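Local coordinates for D-xylonate dehydratase (Caulobacter crescentus, PDB 5OYN), which dehydrates D-xylonate to 2-dehydro-3-deoxy-D-arabinonate, and D-gluconate about equally well, using a [2Fe-2S] cluster and a magnesium ion, at residues 148-153 and 589-594; 395-400 and 520-525; 429-434 and 454-459. All coordinates share one frame; numbering follows the deposited sequence.

Contact 1: 148-153 and 589-594; sequences ATTVNI and QDLAAK
A buried, mainly backbone contact joins the C-terminal end of helix 141-151 to the tail, where residues 591-593 form a short 3-10 turn. Two carbonyls of the last helical turn receive N-H groups from the tail: Leu-591 N binds Thr-150 O at 3.0 Å, almost straight at 174°, and Ala-592 N reaches a lone pair of Val-151 O at 2.9 Å. Asn-152, the first residue past the helix, has positive phi, a conformation asparagine tolerates well. Its CG is anti to the backbone N, so that ND2 meets Asp-590 OD1 at 3.3 Å, in the amide plane but from above the carboxylate plane. OD1 of the same amide accepts from Leu-265 N, which fixes the rotation of the group. An alanine at Asn-152 would lose both amide bonds and would probably loosen the tail at Asp-590. The small Ala-592 lets the turn come close, its CB 3.7 Å from Ile-153 CG2, while Leu-591 CD1 lies alongside Thr-150 CG2; Thr-150 OG1 bonds Tyr-116 OH. Leu-591 also packs on Met-562 of the second subunit. This helix is the connection of a beta-alpha-beta crossover, joining the adjacent parallel strands 130-135 and 155-159 of the N-terminal region.

Contact 2: 395-400 and 520-525; sequences KGNLFD and LSWLRT
The backbones of the two irregular loops come near each other at one place, where the CA atoms of Leu-398 and Leu-520 are 5.4 Å apart, and the loop 395-400 doubles back on itself through a backbone hydrogen bond from Gly-396 N to Phe-399 O. Leu-398 is the centre of the apolar contact. Its CG stands anti to the carbonyl carbon, and its CD2 branch does the touching: it lies over one face of the Trp-522 ring, toward the rim, and meets Leu-520 CD2 at 3.9 Å and Leu-523 CB at 4.0 Å. Leucine suits this place because the forked isobutyl end puts a single methyl, CD2, among three partners, with the leucine side chains crossing at about right angles. Asn-397 comes to the edge of the indole instead, ND2 lying 3.1 Å from Trp-522 CH2 and the amide plane turned 64° from the ring; its OD1 accepts from Ala-540 N, so the polar end is tied to strand 537-540. Within 520-525, Arg-524 NH1 binds Ser-521 O at 2.9 Å and Leu-523 O at 3.0 Å, which probably helps hold the turn. Trp-522 also packs on Ile-547, while Leu-520 and Leu-523 rest on Val-458. Two loops thus meet through an apolar cluster beside the mixed sheet of the C-terminal region, between strands 455-460 and 537-540 and helix 544-551.

Contact 3: 429-434 and 454-459; sequences ARAIVF and RCILVI
Five N-H groups and five carbonyls of segments 429-434 and 454-459 satisfy one another in parallel register. Arg-430 N donates to Arg-454 O at 2.9 Å, and Arg-430 O accepts from Ile-456 N. Ile-432 repeats the pattern, N to Ile-456 O at 3.0 Å and O from Val-458 N at 2.8 Å, and Phe-434 N donates to Val-458 O. The residues between turn their backbone polar groups to strand 528-532 and the loop before it: Ala-429 pairs with Ile-529, Ala-431 with Gly-526 and Asp-527, and Val-433 N donates to Thr-525 OG1. This is a beta-alpha-beta unit, helix 436-443 linking adjacent strands whose short segments cross at -30°. Partly exposed Arg-430 donates from NH2 to Leu-449 O, while Ile-432 CD1 lies 3.7 Å above one guanidinium face. Ile-432 CB meets Leu-457 CD2 at 3.9 Å, pointing the same way, and that methyl approaches the edge of the Phe-434 ring, itself edge-to-face with Tyr-440. On the opposite face, with Ala-431 and Ile-456, Val-433 CG2 lies beside Val-458 CB. Ala-429 CB touches Ile-456 CG2 at 3.6 Å, as alanine's smallness probably allows. The side chain of Ile-459 is about 10 Å from that of magnesium ligand Glu-472.

From the N terminus, the chain first passes 148-153, whose partner comes only near the C terminus, so contact 1 closes a loop of more than 400 residues and ties the N-terminal region to the tail. Within that span, contact 2 joins 395-400 to 520-525, and within this smaller loop contact 3 pairs 429-434 with 454-459; the three are concentric and none cross. Contacts 2 and 3, with centres about 12 Å apart, touch each other in the C-terminal region: Leu-523 CD2 lies 3.5 Å from Val-433 CG2, packing the loop on the sheet. Contact 1 lies about 46 Å, centre to centre, from contact 3, beyond the chain's centre.

Contact 1: 148-153 and 589-594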
ATOM      1  N   ALA A 148     -25.082  10.032  -6.307  1.00 55.97           N
ATOM      2  CA  ALA A 148     -24.559  10.699  -7.492  1.00 54.29           C
ATOM      3  C   ALA A 148     -25.659  11.422  -8.264  1.00 59.00           C
ATOM      4  O   ALA A 148     -25.395  12.472  -8.859  1.00 60.37           O
ATOM      5  CB  ALA A 148     -23.836   9.699  -8.397  1.00 49.12           C
ATOM      6  N   THR A 149     -26.896  10.895  -8.274  1.00 56.12           N
ATOM      7  CA  THR A 149     -27.905  11.566  -9.087  1.00 60.74           C
ATOM      8  C   THR A 149     -28.445  12.811  -8.391  1.00 61.98           C
ATOM      9  O   THR A 149     -28.648  13.839  -9.046  1.00 64.97           O
ATOM     10  CB  THR A 149     -29.056  10.625  -9.465  1.00 62.68           C
ATOM     11  OG1 THR A 149     -29.968  10.510  -8.375  1.00 70.96           O
ATOM     12  CG2 THR A 149     -28.557   9.263  -9.830  1.00 58.30           C
ATOM     13  N   THR A 150     -28.675  12.744  -7.074  1.00 54.61           N
ATOM     14  CA  THR A 150     -29.075  13.934  -6.327  1.00 52.54           C
ATOM     15  C   THR A 150     -28.150  15.099  -6.632  1.00 59.73           C
ATOM     16  O   THR A 150     -28.599  16.224  -6.874  1.00 64.37           O
ATOM     17  CB  THR A 150     -29.081  13.655  -4.824  1.00 54.09           C
ATOM     18  OG1 THR A 150     -30.105  12.705  -4.505  1.00 64.15           O
ATOM     19  CG2 THR A 150     -29.337  14.930  -4.051  1.00 54.40           C
ATOM     20  N   VAL A 151     -26.845  14.845  -6.636  1.00 65.24           N
ATOM     21  CA  VAL A 151     -25.906  15.908  -6.958  1.00 62.75           C
ATOM     22  C   VAL A 151     -25.820  16.098  -8.462  1.00 67.05           C
ATOM     23  O   VAL A 151     -25.745  17.231  -8.955  1.00 73.04           O
ATOM     24  CB  VAL A 151     -24.541  15.606  -6.324  1.00 59.84           C
ATOM     25  CG1 VAL A 151     -23.472  16.568  -6.842  1.00 59.91           C
ATOM     26  CG2 VAL A 151     -24.666  15.687  -4.813  1.00 60.42           C
ATOM     27  N   ASN A 152     -25.859  15.000  -9.212  1.00 60.79           N
ATOM     28  CA  ASN A 152     -25.904  15.032 -10.674  1.00 65.95           C
ATOM     29  C   ASN A 152     -24.642  15.670 -11.251  1.00 63.52           C
ATOM     30  O   ASN A 152     -24.684  16.705 -11.914  1.00 66.36           O
ATOM     31  CB  ASN A 152     -27.163  15.746 -11.183  1.00 64.69           C
ATOM     32  CG  ASN A 152     -27.491  15.392 -12.624  1.00 69.18           C
ATOM     33  OD1 ASN A 152     -27.337  14.245 -13.044  1.00 69.30           O
ATOM     34  ND2 ASN A 152     -27.955  16.375 -13.386  1.00 69.89           N
ATOM     35  N   ILE A 153     -23.510  15.031 -10.972  1.00 63.91           N
ATOM     36  CA  ILE A 153     -22.281  15.272 -11.731  1.00 61.24           C
ATOM     37  C   ILE A 153     -21.990  13.979 -12.483  1.00 57.08           C
ATOM     38  O   ILE A 153     -22.468  12.917 -12.060  1.00 56.92           O
ATOM     39  CB  ILE A 153     -21.112  15.683 -10.821  1.00 57.65           C
ATOM     40  CG1 ILE A 153     -20.982  14.731  -9.633  1.00 65.78           C
ATOM     41  CG2 ILE A 153     -21.281  17.096 -10.319  1.00 55.73           C
ATOM     42  CD1 ILE A 153     -19.582  14.742  -9.009  1.00 57.95           C
ATOM     43  N   GLN A 589     -32.900  17.890  -6.036  1.00 65.72           N
ATOM     44  CA  GLN A 589     -32.511  17.399  -7.351  1.00 64.74           C
ATOM     45  C   GLN A 589     -31.487  18.324  -7.984  1.00 69.83           C
ATOM     46  O   GLN A 589     -31.510  19.540  -7.768  1.00 73.44           O
ATOM     47  CB  GLN A 589     -33.706  17.274  -8.302  1.00 63.64           C
ATOM     48  CG  GLN A 589     -34.840  16.436  -7.762  1.00 69.15           C
ATOM     49  CD  GLN A 589     -34.742  14.982  -8.171  1.00 72.83           C
ATOM     50  OE1 GLN A 589     -34.189  14.654  -9.226  1.00 69.75           O
ATOM     51  NE2 GLN A 589     -35.288  14.095  -7.335  1.00 71.58           N
ATOM     52  N   ASP A 590     -30.594  17.725  -8.774  1.00 70.46           N
ATOM     53  CA  ASP A 590     -29.586  18.447  -9.554  1.00 71.76           C
ATOM     54  C   ASP A 590     -28.856  19.507  -8.717  1.00 73.50           C
ATOM     55  O   ASP A 590     -28.670  20.651  -9.139  1.00 72.66           O
ATOM     56  CB  ASP A 590     -30.231  19.063 -10.800  1.00 68.24           C
ATOM     57  CG  ASP A 590     -29.208  19.629 -11.775  1.00 76.66           C
ATOM     58  OD1 ASP A 590     -28.032  19.212 -11.706  1.00 81.40           O
ATOM     59  OD2 ASP A 590     -29.574  20.496 -12.604  1.00 79.66           O
ATOM     60  N   LEU A 591     -28.415  19.112  -7.515  1.00 72.64           N
ATOM     61  CA  LEU A 591     -27.795  20.073  -6.602  1.00 69.54           C
ATOM     62  C   LEU A 591     -26.517  20.696  -7.159  1.00 71.30           C
ATOM     63  O   LEU A 591     -26.125  21.775  -6.701  1.00 73.89           O
ATOM     64  CB  LEU A 591     -27.485  19.432  -5.248  1.00 63.97           C
ATOM     65  CG  LEU A 591     -28.557  18.616  -4.535  1.00 65.29           C
ATOM     66  CD1 LEU A 591     -28.179  18.404  -3.073  1.00 63.21           C
ATOM     67  CD2 LEU A 591     -29.909  19.291  -4.643  1.00 66.98           C
ATOM     68  N   ALA A 592     -25.860  20.061  -8.133  1.00 69.65           N
ATOM     69  CA  ALA A 592     -24.633  20.637  -8.684  1.00 77.55           C
ATOM     70  C   ALA A 592     -24.895  21.837  -9.574  1.00 80.30           C
ATOM     71  O   ALA A 592     -23.939  22.445 -10.069  1.00 81.67           O
ATOM     72  CB  ALA A 592     -23.851  19.589  -9.476  1.00 70.92           C
ATOM     73  N   ALA A 593     -26.163  22.176  -9.808  1.00 84.26           N
ATOM     74  CA  ALA A 593     -26.476  23.356 -10.602  1.00 86.77           C
ATOM     75  C   ALA A 593     -26.145  24.641  -9.853  1.00 86.94           C
ATOM     76  O   ALA A 593     -25.718  25.623 -10.473  1.00 89.60           O
ATOM     77  CB  ALA A 593     -27.948  23.339 -11.005  1.00 72.70           C
ATOM     78  N   LYS A 594     -26.333  24.656  -8.534  1.00 79.84           N
ATOM     79  CA  LYS A 594     -26.023  25.815  -7.712  1.00 86.23           C
ATOM     80  C   LYS A 594     -24.746  25.558  -6.923  1.00 84.92           C
ATOM     81  O   LYS A 594     -24.521  24.451  -6.426  1.00 87.77           O
ATOM     82  CB  LYS A 594     -27.180  26.145  -6.762  1.00 83.45           C
ATOM     83  CG  LYS A 594     -26.919  27.340  -5.847  1.00 90.57           C
ATOM     84  CD  LYS A 594     -27.358  28.667  -6.477  1.00 92.18           C
ATOM     85  CE  LYS A 594     -27.675  29.717  -5.413  1.00 92.41           C
ATOM     86  NZ  LYS A 594     -26.991  29.448  -4.107  1.00 87.29           N
TER

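Contact 2: 395-400 and 520-525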
ATOM      1  N   LYS A 395     -51.758  -8.272  -3.871  1.00 77.89           N
ATOM      2  CA  LYS A 395     -52.589  -7.257  -3.254  1.00 75.31           C
ATOM      3  C   LYS A 395     -53.640  -7.943  -2.396  1.00 77.60           C
ATOM      4  O   LYS A 395     -54.022  -9.091  -2.643  1.00 76.52           O
ATOM      5  CB  LYS A 395     -53.257  -6.377  -4.327  1.00 74.63           C
ATOM      6  CG  LYS A 395     -53.288  -4.894  -3.997  1.00 80.71           C
ATOM      7  CD  LYS A 395     -53.237  -4.010  -5.257  1.00 84.59           C
ATOM      8  CE  LYS A 395     -54.218  -4.475  -6.341  1.00 81.89           C
ATOM      9  NZ  LYS A 395     -55.655  -4.271  -5.985  1.00 86.10           N
ATOM     10  N   GLY A 396     -54.108  -7.235  -1.381  1.00 77.71           N
ATOM     11  CA  GLY A 396     -55.208  -7.758  -0.606  1.00 76.28           C
ATOM     12  C   GLY A 396     -55.599  -6.825   0.512  1.00 74.56           C
ATOM     13  O   GLY A 396     -55.339  -5.618   0.470  1.00 68.96           O
ATOM     14  N   ASN A 397     -56.253  -7.420   1.507  1.00 70.80           N
ATOM     15  CA  ASN A 397     -56.588  -6.731   2.739  1.00 73.92           C
ATOM     16  C   ASN A 397     -55.441  -6.743   3.738  1.00 73.57           C
ATOM     17  O   ASN A 397     -55.534  -6.067   4.770  1.00 78.44           O
ATOM     18  CB  ASN A 397     -57.835  -7.365   3.362  1.00 70.55           C
ATOM     19  CG  ASN A 397     -57.588  -8.779   3.853  1.00 77.99           C
ATOM     20  OD1 ASN A 397     -56.718  -9.488   3.345  1.00 78.42           O
ATOM     21  ND2 ASN A 397     -58.356  -9.198   4.847  1.00 81.85           N
ATOM     22  N   LEU A 398     -54.366  -7.484   3.457  1.00 74.11           N
ATOM     23  CA  LEU A 398     -53.237  -7.572   4.374  1.00 70.15           C
ATOM     24  C   LEU A 398     -52.136  -6.570   4.064  1.00 68.59           C
ATOM     25  O   LEU A 398     -51.363  -6.219   4.961  1.00 74.64           O
ATOM     26  CB  LEU A 398     -52.661  -8.985   4.350  1.00 65.11           C
ATOM     27  CG  LEU A 398     -53.488 -10.005   5.128  1.00 66.77           C
ATOM     28  CD1 LEU A 398     -53.093 -11.424   4.742  1.00 63.70           C
ATOM     29  CD2 LEU A 398     -53.371  -9.779   6.637  1.00 69.02           C
ATOM     30  N   PHE A 399     -52.054  -6.105   2.822  1.00 66.89           N
ATOM     31  CA  PHE A 399     -51.063  -5.140   2.371  1.00 62.58           C
ATOM     32  C   PHE A 399     -51.484  -4.684   0.985  1.00 67.61           C
ATOM     33  O   PHE A 399     -52.071  -5.458   0.217  1.00 66.05           O
ATOM     34  CB  PHE A 399     -49.651  -5.745   2.316  1.00 62.55           C
ATOM     35  CG  PHE A 399     -49.613  -7.124   1.717  1.00 51.50           C
ATOM     36  CD1 PHE A 399     -49.641  -7.299   0.338  1.00 50.08           C
ATOM     37  CD2 PHE A 399     -49.564  -8.245   2.538  1.00 47.95           C
ATOM     38  CE1 PHE A 399     -49.633  -8.566  -0.218  1.00 48.81           C
ATOM     39  CE2 PHE A 399     -49.552  -9.516   1.989  1.00 51.53           C
ATOM     40  CZ  PHE A 399     -49.583  -9.678   0.604  1.00 47.64           C
ATOM     41  N   ASP A 400     -51.179  -3.428   0.671  1.00 67.48           N
ATOM     42  CA  ASP A 400     -51.503  -2.912  -0.650  1.00 68.35           C
ATOM     43  C   ASP A 400     -50.497  -3.343  -1.706  1.00 70.55           C
ATOM     44  O   ASP A 400     -50.833  -3.344  -2.895  1.00 73.73           O
ATOM     45  CB  ASP A 400     -51.601  -1.385  -0.606  1.00 72.22           C
ATOM     46  CG  ASP A 400     -52.574  -0.890   0.463  1.00 78.30           C
ATOM     47  OD1 ASP A 400     -53.574  -1.607   0.764  1.00 76.34           O
ATOM     48  OD2 ASP A 400     -52.323   0.218   0.997  1.00 73.57           O
ATOM     49  N   LEU A 520     -51.165  -6.537   8.206  1.00 76.30           N
ATOM     50  CA  LEU A 520     -50.556  -7.567   9.035  1.00 76.80           C
ATOM     51  C   LEU A 520     -50.623  -7.246  10.525  1.00 71.87           C
ATOM     52  O   LEU A 520     -50.312  -8.122  11.337  1.00 68.32           O
ATOM     53  CB  LEU A 520     -49.101  -7.791   8.606  1.00 77.30           C
ATOM     54  CG  LEU A 520     -48.925  -8.618   7.322  1.00 77.23           C
ATOM     55  CD1 LEU A 520     -47.466  -8.729   6.937  1.00 67.42           C
ATOM     56  CD2 LEU A 520     -49.555 -10.001   7.456  1.00 68.08           C
ATOM     57  N   SER A 521     -51.035  -6.030  10.906  1.00 72.92           N
ATOM     58  CA  SER A 521     -51.109  -5.705  12.329  1.00 76.25           C
ATOM     59  C   SER A 521     -52.240  -6.448  13.026  1.00 77.69           C
ATOM     60  O   SER A 521     -52.145  -6.713  14.230  1.00 82.72           O
ATOM     61  CB  SER A 521     -51.262  -4.196  12.545  1.00 75.11           C
ATOM     62  OG  SER A 521     -52.033  -3.591  11.526  1.00 77.43           O
ATOM     63  N   TRP A 522     -53.304  -6.808  12.303  1.00 79.10           N
ATOM     64  CA  TRP A 522     -54.449  -7.452  12.929  1.00 73.96           C
ATOM     65  C   TRP A 522     -54.552  -8.941  12.647  1.00 77.80           C
ATOM     66  O   TRP A 522     -55.406  -9.603  13.248  1.00 80.84           O
ATOM     67  CB  TRP A 522     -55.764  -6.765  12.517  1.00 75.33           C
ATOM     68  CG  TRP A 522     -56.001  -6.503  11.037  1.00 70.26           C
ATOM     69  CD1 TRP A 522     -55.917  -5.291  10.387  1.00 72.17           C
ATOM     70  CD2 TRP A 522     -56.423  -7.453  10.050  1.00 62.01           C
ATOM     71  NE1 TRP A 522     -56.238  -5.442   9.053  1.00 66.38           N
ATOM     72  CE2 TRP A 522     -56.545  -6.759   8.820  1.00 61.70           C
ATOM     73  CE3 TRP A 522     -56.688  -8.824  10.079  1.00 66.81           C
ATOM     74  CZ2 TRP A 522     -56.924  -7.394   7.637  1.00 65.91           C
ATOM     75  CZ3 TRP A 522     -57.070  -9.456   8.897  1.00 69.65           C
ATOM     76  CH2 TRP A 522     -57.185  -8.740   7.695  1.00 67.51           C
ATOM     77  N   LEU A 523     -53.713  -9.490  11.772  1.00 75.09           N
ATOM     78  CA  LEU A 523     -53.766 -10.921  11.500  1.00 72.38           C
ATOM     79  C   LEU A 523     -53.370 -11.715  12.742  1.00 74.27           C
ATOM     80  O   LEU A 523     -52.572 -11.267  13.570  1.00 76.47           O
ATOM     81  CB  LEU A 523     -52.862 -11.267  10.320  1.00 69.92           C
ATOM     82  CG  LEU A 523     -52.590 -12.724   9.951  1.00 73.84           C
ATOM     83  CD1 LEU A 523     -53.589 -13.240   8.924  1.00 76.06           C
ATOM     84  CD2 LEU A 523     -51.198 -12.810   9.383  1.00 73.94           C
ATOM     85  N   ARG A 524     -53.975 -12.888  12.898  1.00 73.64           N
ATOM     86  CA  ARG A 524     -53.724 -13.716  14.066  1.00 73.67           C
ATOM     87  C   ARG A 524     -53.576 -15.161  13.626  1.00 73.94           C
ATOM     88  O   ARG A 524     -54.181 -15.589  12.641  1.00 74.93           O
ATOM     89  CB  ARG A 524     -54.844 -13.594  15.110  1.00 74.60           C
ATOM     90  CG  ARG A 524     -55.255 -12.166  15.436  1.00 75.12           C
ATOM     91  CD  ARG A 524     -54.306 -11.519  16.429  1.00 81.01           C
ATOM     92  NE  ARG A 524     -54.715 -10.167  16.812  1.00 81.84           N
ATOM     93  CZ  ARG A 524     -54.120  -9.055  16.384  1.00 86.91           C
ATOM     94  NH1 ARG A 524     -53.088  -9.133  15.548  1.00 80.79           N
ATOM     95  NH2 ARG A 524     -54.557  -7.860  16.786  1.00 85.11           N
ATOM     96  N   THR A 525     -52.747 -15.903  14.362  1.00 74.42           N
ATOM     97  CA  THR A 525     -52.524 -17.312  14.065  1.00 73.88           C
ATOM     98  C   THR A 525     -53.859 -18.050  13.992  1.00 78.87           C
ATOM     99  O   THR A 525     -54.811 -17.720  14.701  1.00 88.26           O
ATOM    100  CB  THR A 525     -51.608 -17.921  15.134  1.00 65.61           C
ATOM    101  OG1 THR A 525     -50.381 -17.180  15.178  1.00 75.37           O
ATOM    102  CG2 THR A 525     -51.290 -19.368  14.840  1.00 63.32           C
TER

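Contact 3: 429-434 and 454-459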
ATOM      1  N   ALA A 429     -54.208 -21.380   3.111  1.00 71.06           N
ATOM      2  CA  ALA A 429     -53.358 -21.899   4.171  1.00 68.32           C
ATOM      3  C   ALA A 429     -53.698 -21.223   5.493  1.00 69.70           C
ATOM      4  O   ALA A 429     -54.378 -20.191   5.543  1.00 63.13           O
ATOM      5  CB  ALA A 429     -51.873 -21.721   3.841  1.00 68.88           C
ATOM      6  N   ARG A 430     -53.200 -21.826   6.570  1.00 67.90           N
ATOM      7  CA  ARG A 430     -53.473 -21.389   7.931  1.00 68.79           C
ATOM      8  C   ARG A 430     -52.286 -20.585   8.449  1.00 75.25           C
ATOM      9  O   ARG A 430     -51.161 -21.095   8.502  1.00 75.99           O
ATOM     10  CB  ARG A 430     -53.735 -22.597   8.828  1.00 73.26           C
ATOM     11  CG  ARG A 430     -53.970 -22.247  10.279  1.00 72.39           C
ATOM     12  CD  ARG A 430     -54.594 -23.411  10.972  1.00 72.86           C
ATOM     13  NE  ARG A 430     -53.615 -24.433  11.305  1.00 77.14           N
ATOM     14  CZ  ARG A 430     -52.895 -24.407  12.421  1.00 86.23           C
ATOM     15  NH1 ARG A 430     -53.058 -23.399  13.287  1.00 72.59           N
ATOM     16  NH2 ARG A 430     -52.017 -25.380  12.667  1.00 81.83           N
ATOM     17  N   ALA A 431     -52.539 -19.345   8.856  1.00 72.95           N
ATOM     18  CA  ALA A 431     -51.456 -18.454   9.241  1.00 68.92           C
ATOM     19  C   ALA A 431     -50.827 -18.880  10.568  1.00 71.48           C
ATOM     20  O   ALA A 431     -51.529 -19.181  11.535  1.00 75.64           O
ATOM     21  CB  ALA A 431     -51.970 -17.019   9.333  1.00 69.64           C
ATOM     22  N   ILE A 432     -49.496 -18.909  10.605  1.00 77.07           N
ATOM     23  CA  ILE A 432     -48.715 -19.039  11.837  1.00 74.22           C
ATOM     24  C   ILE A 432     -47.898 -17.759  11.950  1.00 72.70           C
ATOM     25  O   ILE A 432     -46.897 -17.592  11.241  1.00 74.34           O
ATOM     26  CB  ILE A 432     -47.811 -20.274  11.832  1.00 71.38           C
ATOM     27  CG1 ILE A 432     -48.566 -21.485  11.268  1.00 76.45           C
ATOM     28  CG2 ILE A 432     -47.262 -20.533  13.230  1.00 68.28           C
ATOM     29  CD1 ILE A 432     -49.521 -22.137  12.250  1.00 75.25           C
ATOM     30  N   VAL A 433     -48.317 -16.853  12.834  1.00 70.19           N
ATOM     31  CA  VAL A 433     -47.789 -15.492  12.889  1.00 71.25           C
ATOM     32  C   VAL A 433     -46.720 -15.388  13.968  1.00 73.99           C
ATOM     33  O   VAL A 433     -46.879 -15.915  15.079  1.00 75.24           O
ATOM     34  CB  VAL A 433     -48.921 -14.481  13.137  1.00 72.73           C
ATOM     35  CG1 VAL A 433     -48.381 -13.049  13.161  1.00 72.73           C
ATOM     36  CG2 VAL A 433     -49.983 -14.641  12.075  1.00 72.02           C
ATOM     37  N   PHE A 434     -45.626 -14.694  13.640  1.00 74.47           N
ATOM     38  CA  PHE A 434     -44.527 -14.455  14.563  1.00 70.05           C
ATOM     39  C   PHE A 434     -44.206 -12.973  14.596  1.00 71.62           C
ATOM     40  O   PHE A 434     -44.266 -12.291  13.567  1.00 74.66           O
ATOM     41  CB  PHE A 434     -43.290 -15.230  14.162  1.00 63.85           C
ATOM     42  CG  PHE A 434     -43.517 -16.692  14.034  1.00 63.45           C
ATOM     43  CD1 PHE A 434     -43.569 -17.498  15.165  1.00 68.28           C
ATOM     44  CD2 PHE A 434     -43.674 -17.271  12.788  1.00 58.78           C
ATOM     45  CE1 PHE A 434     -43.779 -18.867  15.056  1.00 65.82           C
ATOM     46  CE2 PHE A 434     -43.879 -18.637  12.670  1.00 64.57           C
ATOM     47  CZ  PHE A 434     -43.931 -19.437  13.808  1.00 61.33           C
ATOM     48  N   ARG A 454     -50.288 -27.453   5.383  1.00 78.05           N
ATOM     49  CA  ARG A 454     -51.207 -26.446   4.863  1.00 76.68           C
ATOM     50  C   ARG A 454     -51.170 -25.148   5.667  1.00 78.47           C
ATOM     51  O   ARG A 454     -52.134 -24.376   5.639  1.00 71.83           O
ATOM     52  CB  ARG A 454     -52.633 -27.000   4.797  1.00 76.66           C
ATOM     53  CG  ARG A 454     -52.728 -28.471   4.382  1.00 77.34           C
ATOM     54  CD  ARG A 454     -52.327 -28.707   2.932  1.00 73.76           C
ATOM     55  NE  ARG A 454     -52.773 -27.634   2.042  1.00 76.46           N
ATOM     56  CZ  ARG A 454     -52.603 -27.643   0.719  1.00 76.66           C
ATOM     57  NH1 ARG A 454     -52.005 -28.679   0.129  1.00 73.91           N
ATOM     58  NH2 ARG A 454     -53.027 -26.619  -0.017  1.00 67.49           N
ATOM     59  N   CYS A 455     -50.067 -24.878   6.361  1.00 82.23           N
ATOM     60  CA  CYS A 455     -49.872 -23.610   7.050  1.00 75.83           C
ATOM     61  C   CYS A 455     -49.060 -22.653   6.183  1.00 71.65           C
ATOM     62  O   CYS A 455     -48.465 -23.035   5.175  1.00 72.63           O
ATOM     63  CB  CYS A 455     -49.189 -23.832   8.403  1.00 73.97           C
ATOM     64  SG  CYS A 455     -49.923 -25.196   9.357  1.00 93.78           S
ATOM     65  N   ILE A 456     -49.062 -21.381   6.579  1.00 71.17           N
ATOM     66  CA  ILE A 456     -48.241 -20.353   5.948  1.00 70.59           C
ATOM     67  C   ILE A 456     -47.568 -19.543   7.055  1.00 70.11           C
ATOM     68  O   ILE A 456     -48.247 -18.969   7.915  1.00 66.35           O
ATOM     69  CB  ILE A 456     -49.057 -19.447   5.002  1.00 69.85           C
ATOM     70  CG1 ILE A 456     -48.223 -18.247   4.556  1.00 67.37           C
ATOM     71  CG2 ILE A 456     -50.370 -18.992   5.651  1.00 65.78           C
ATOM     72  CD1 ILE A 456     -48.788 -17.537   3.361  1.00 69.03           C
ATOM     73  N   LEU A 457     -46.235 -19.507   7.042  1.00 71.69           N
ATOM     74  CA  LEU A 457     -45.494 -18.841   8.104  1.00 67.55           C
ATOM     75  C   LEU A 457     -45.416 -17.344   7.836  1.00 63.83           C
ATOM     76  O   LEU A 457     -45.046 -16.907   6.740  1.00 61.93           O
ATOM     77  CB  LEU A 457     -44.104 -19.452   8.244  1.00 66.20           C
ATOM     78  CG  LEU A 457     -44.144 -20.986   8.348  1.00 69.07           C
ATOM     79  CD1 LEU A 457     -42.758 -21.586   8.150  1.00 64.79           C
ATOM     80  CD2 LEU A 457     -44.757 -21.451   9.672  1.00 65.10           C
ATOM     81  N   VAL A 458     -45.799 -16.562   8.833  1.00 59.90           N
ATOM     82  CA  VAL A 458     -45.961 -15.126   8.690  1.00 61.56           C
ATOM     83  C   VAL A 458     -45.114 -14.458   9.756  1.00 68.26           C
ATOM     84  O   VAL A 458     -45.101 -14.896  10.914  1.00 70.95           O
ATOM     85  CB  VAL A 458     -47.445 -14.697   8.813  1.00 67.16           C
ATOM     86  CG1 VAL A 458     -47.579 -13.179   8.815  1.00 61.39           C
ATOM     87  CG2 VAL A 458     -48.269 -15.282   7.686  1.00 61.20           C
ATOM     88  N   ILE A 459     -44.399 -13.406   9.365  1.00 66.48           N
ATOM     89  CA  ILE A 459     -43.561 -12.646  10.277  1.00 67.22           C
ATOM     90  C   ILE A 459     -43.890 -11.174  10.091  1.00 67.66           C
ATOM     91  O   ILE A 459     -44.104 -10.719   8.962  1.00 65.42           O
ATOM     92  CB  ILE A 459     -42.059 -12.932  10.035  1.00 69.03           C
ATOM     93  CG1 ILE A 459     -41.188 -12.161  11.030  1.00 66.81           C
ATOM     94  CG2 ILE A 459     -41.668 -12.617   8.597  1.00 62.53           C
ATOM     95  CD1 ILE A 459     -39.866 -12.835  11.315  1.00 64.68           C
TER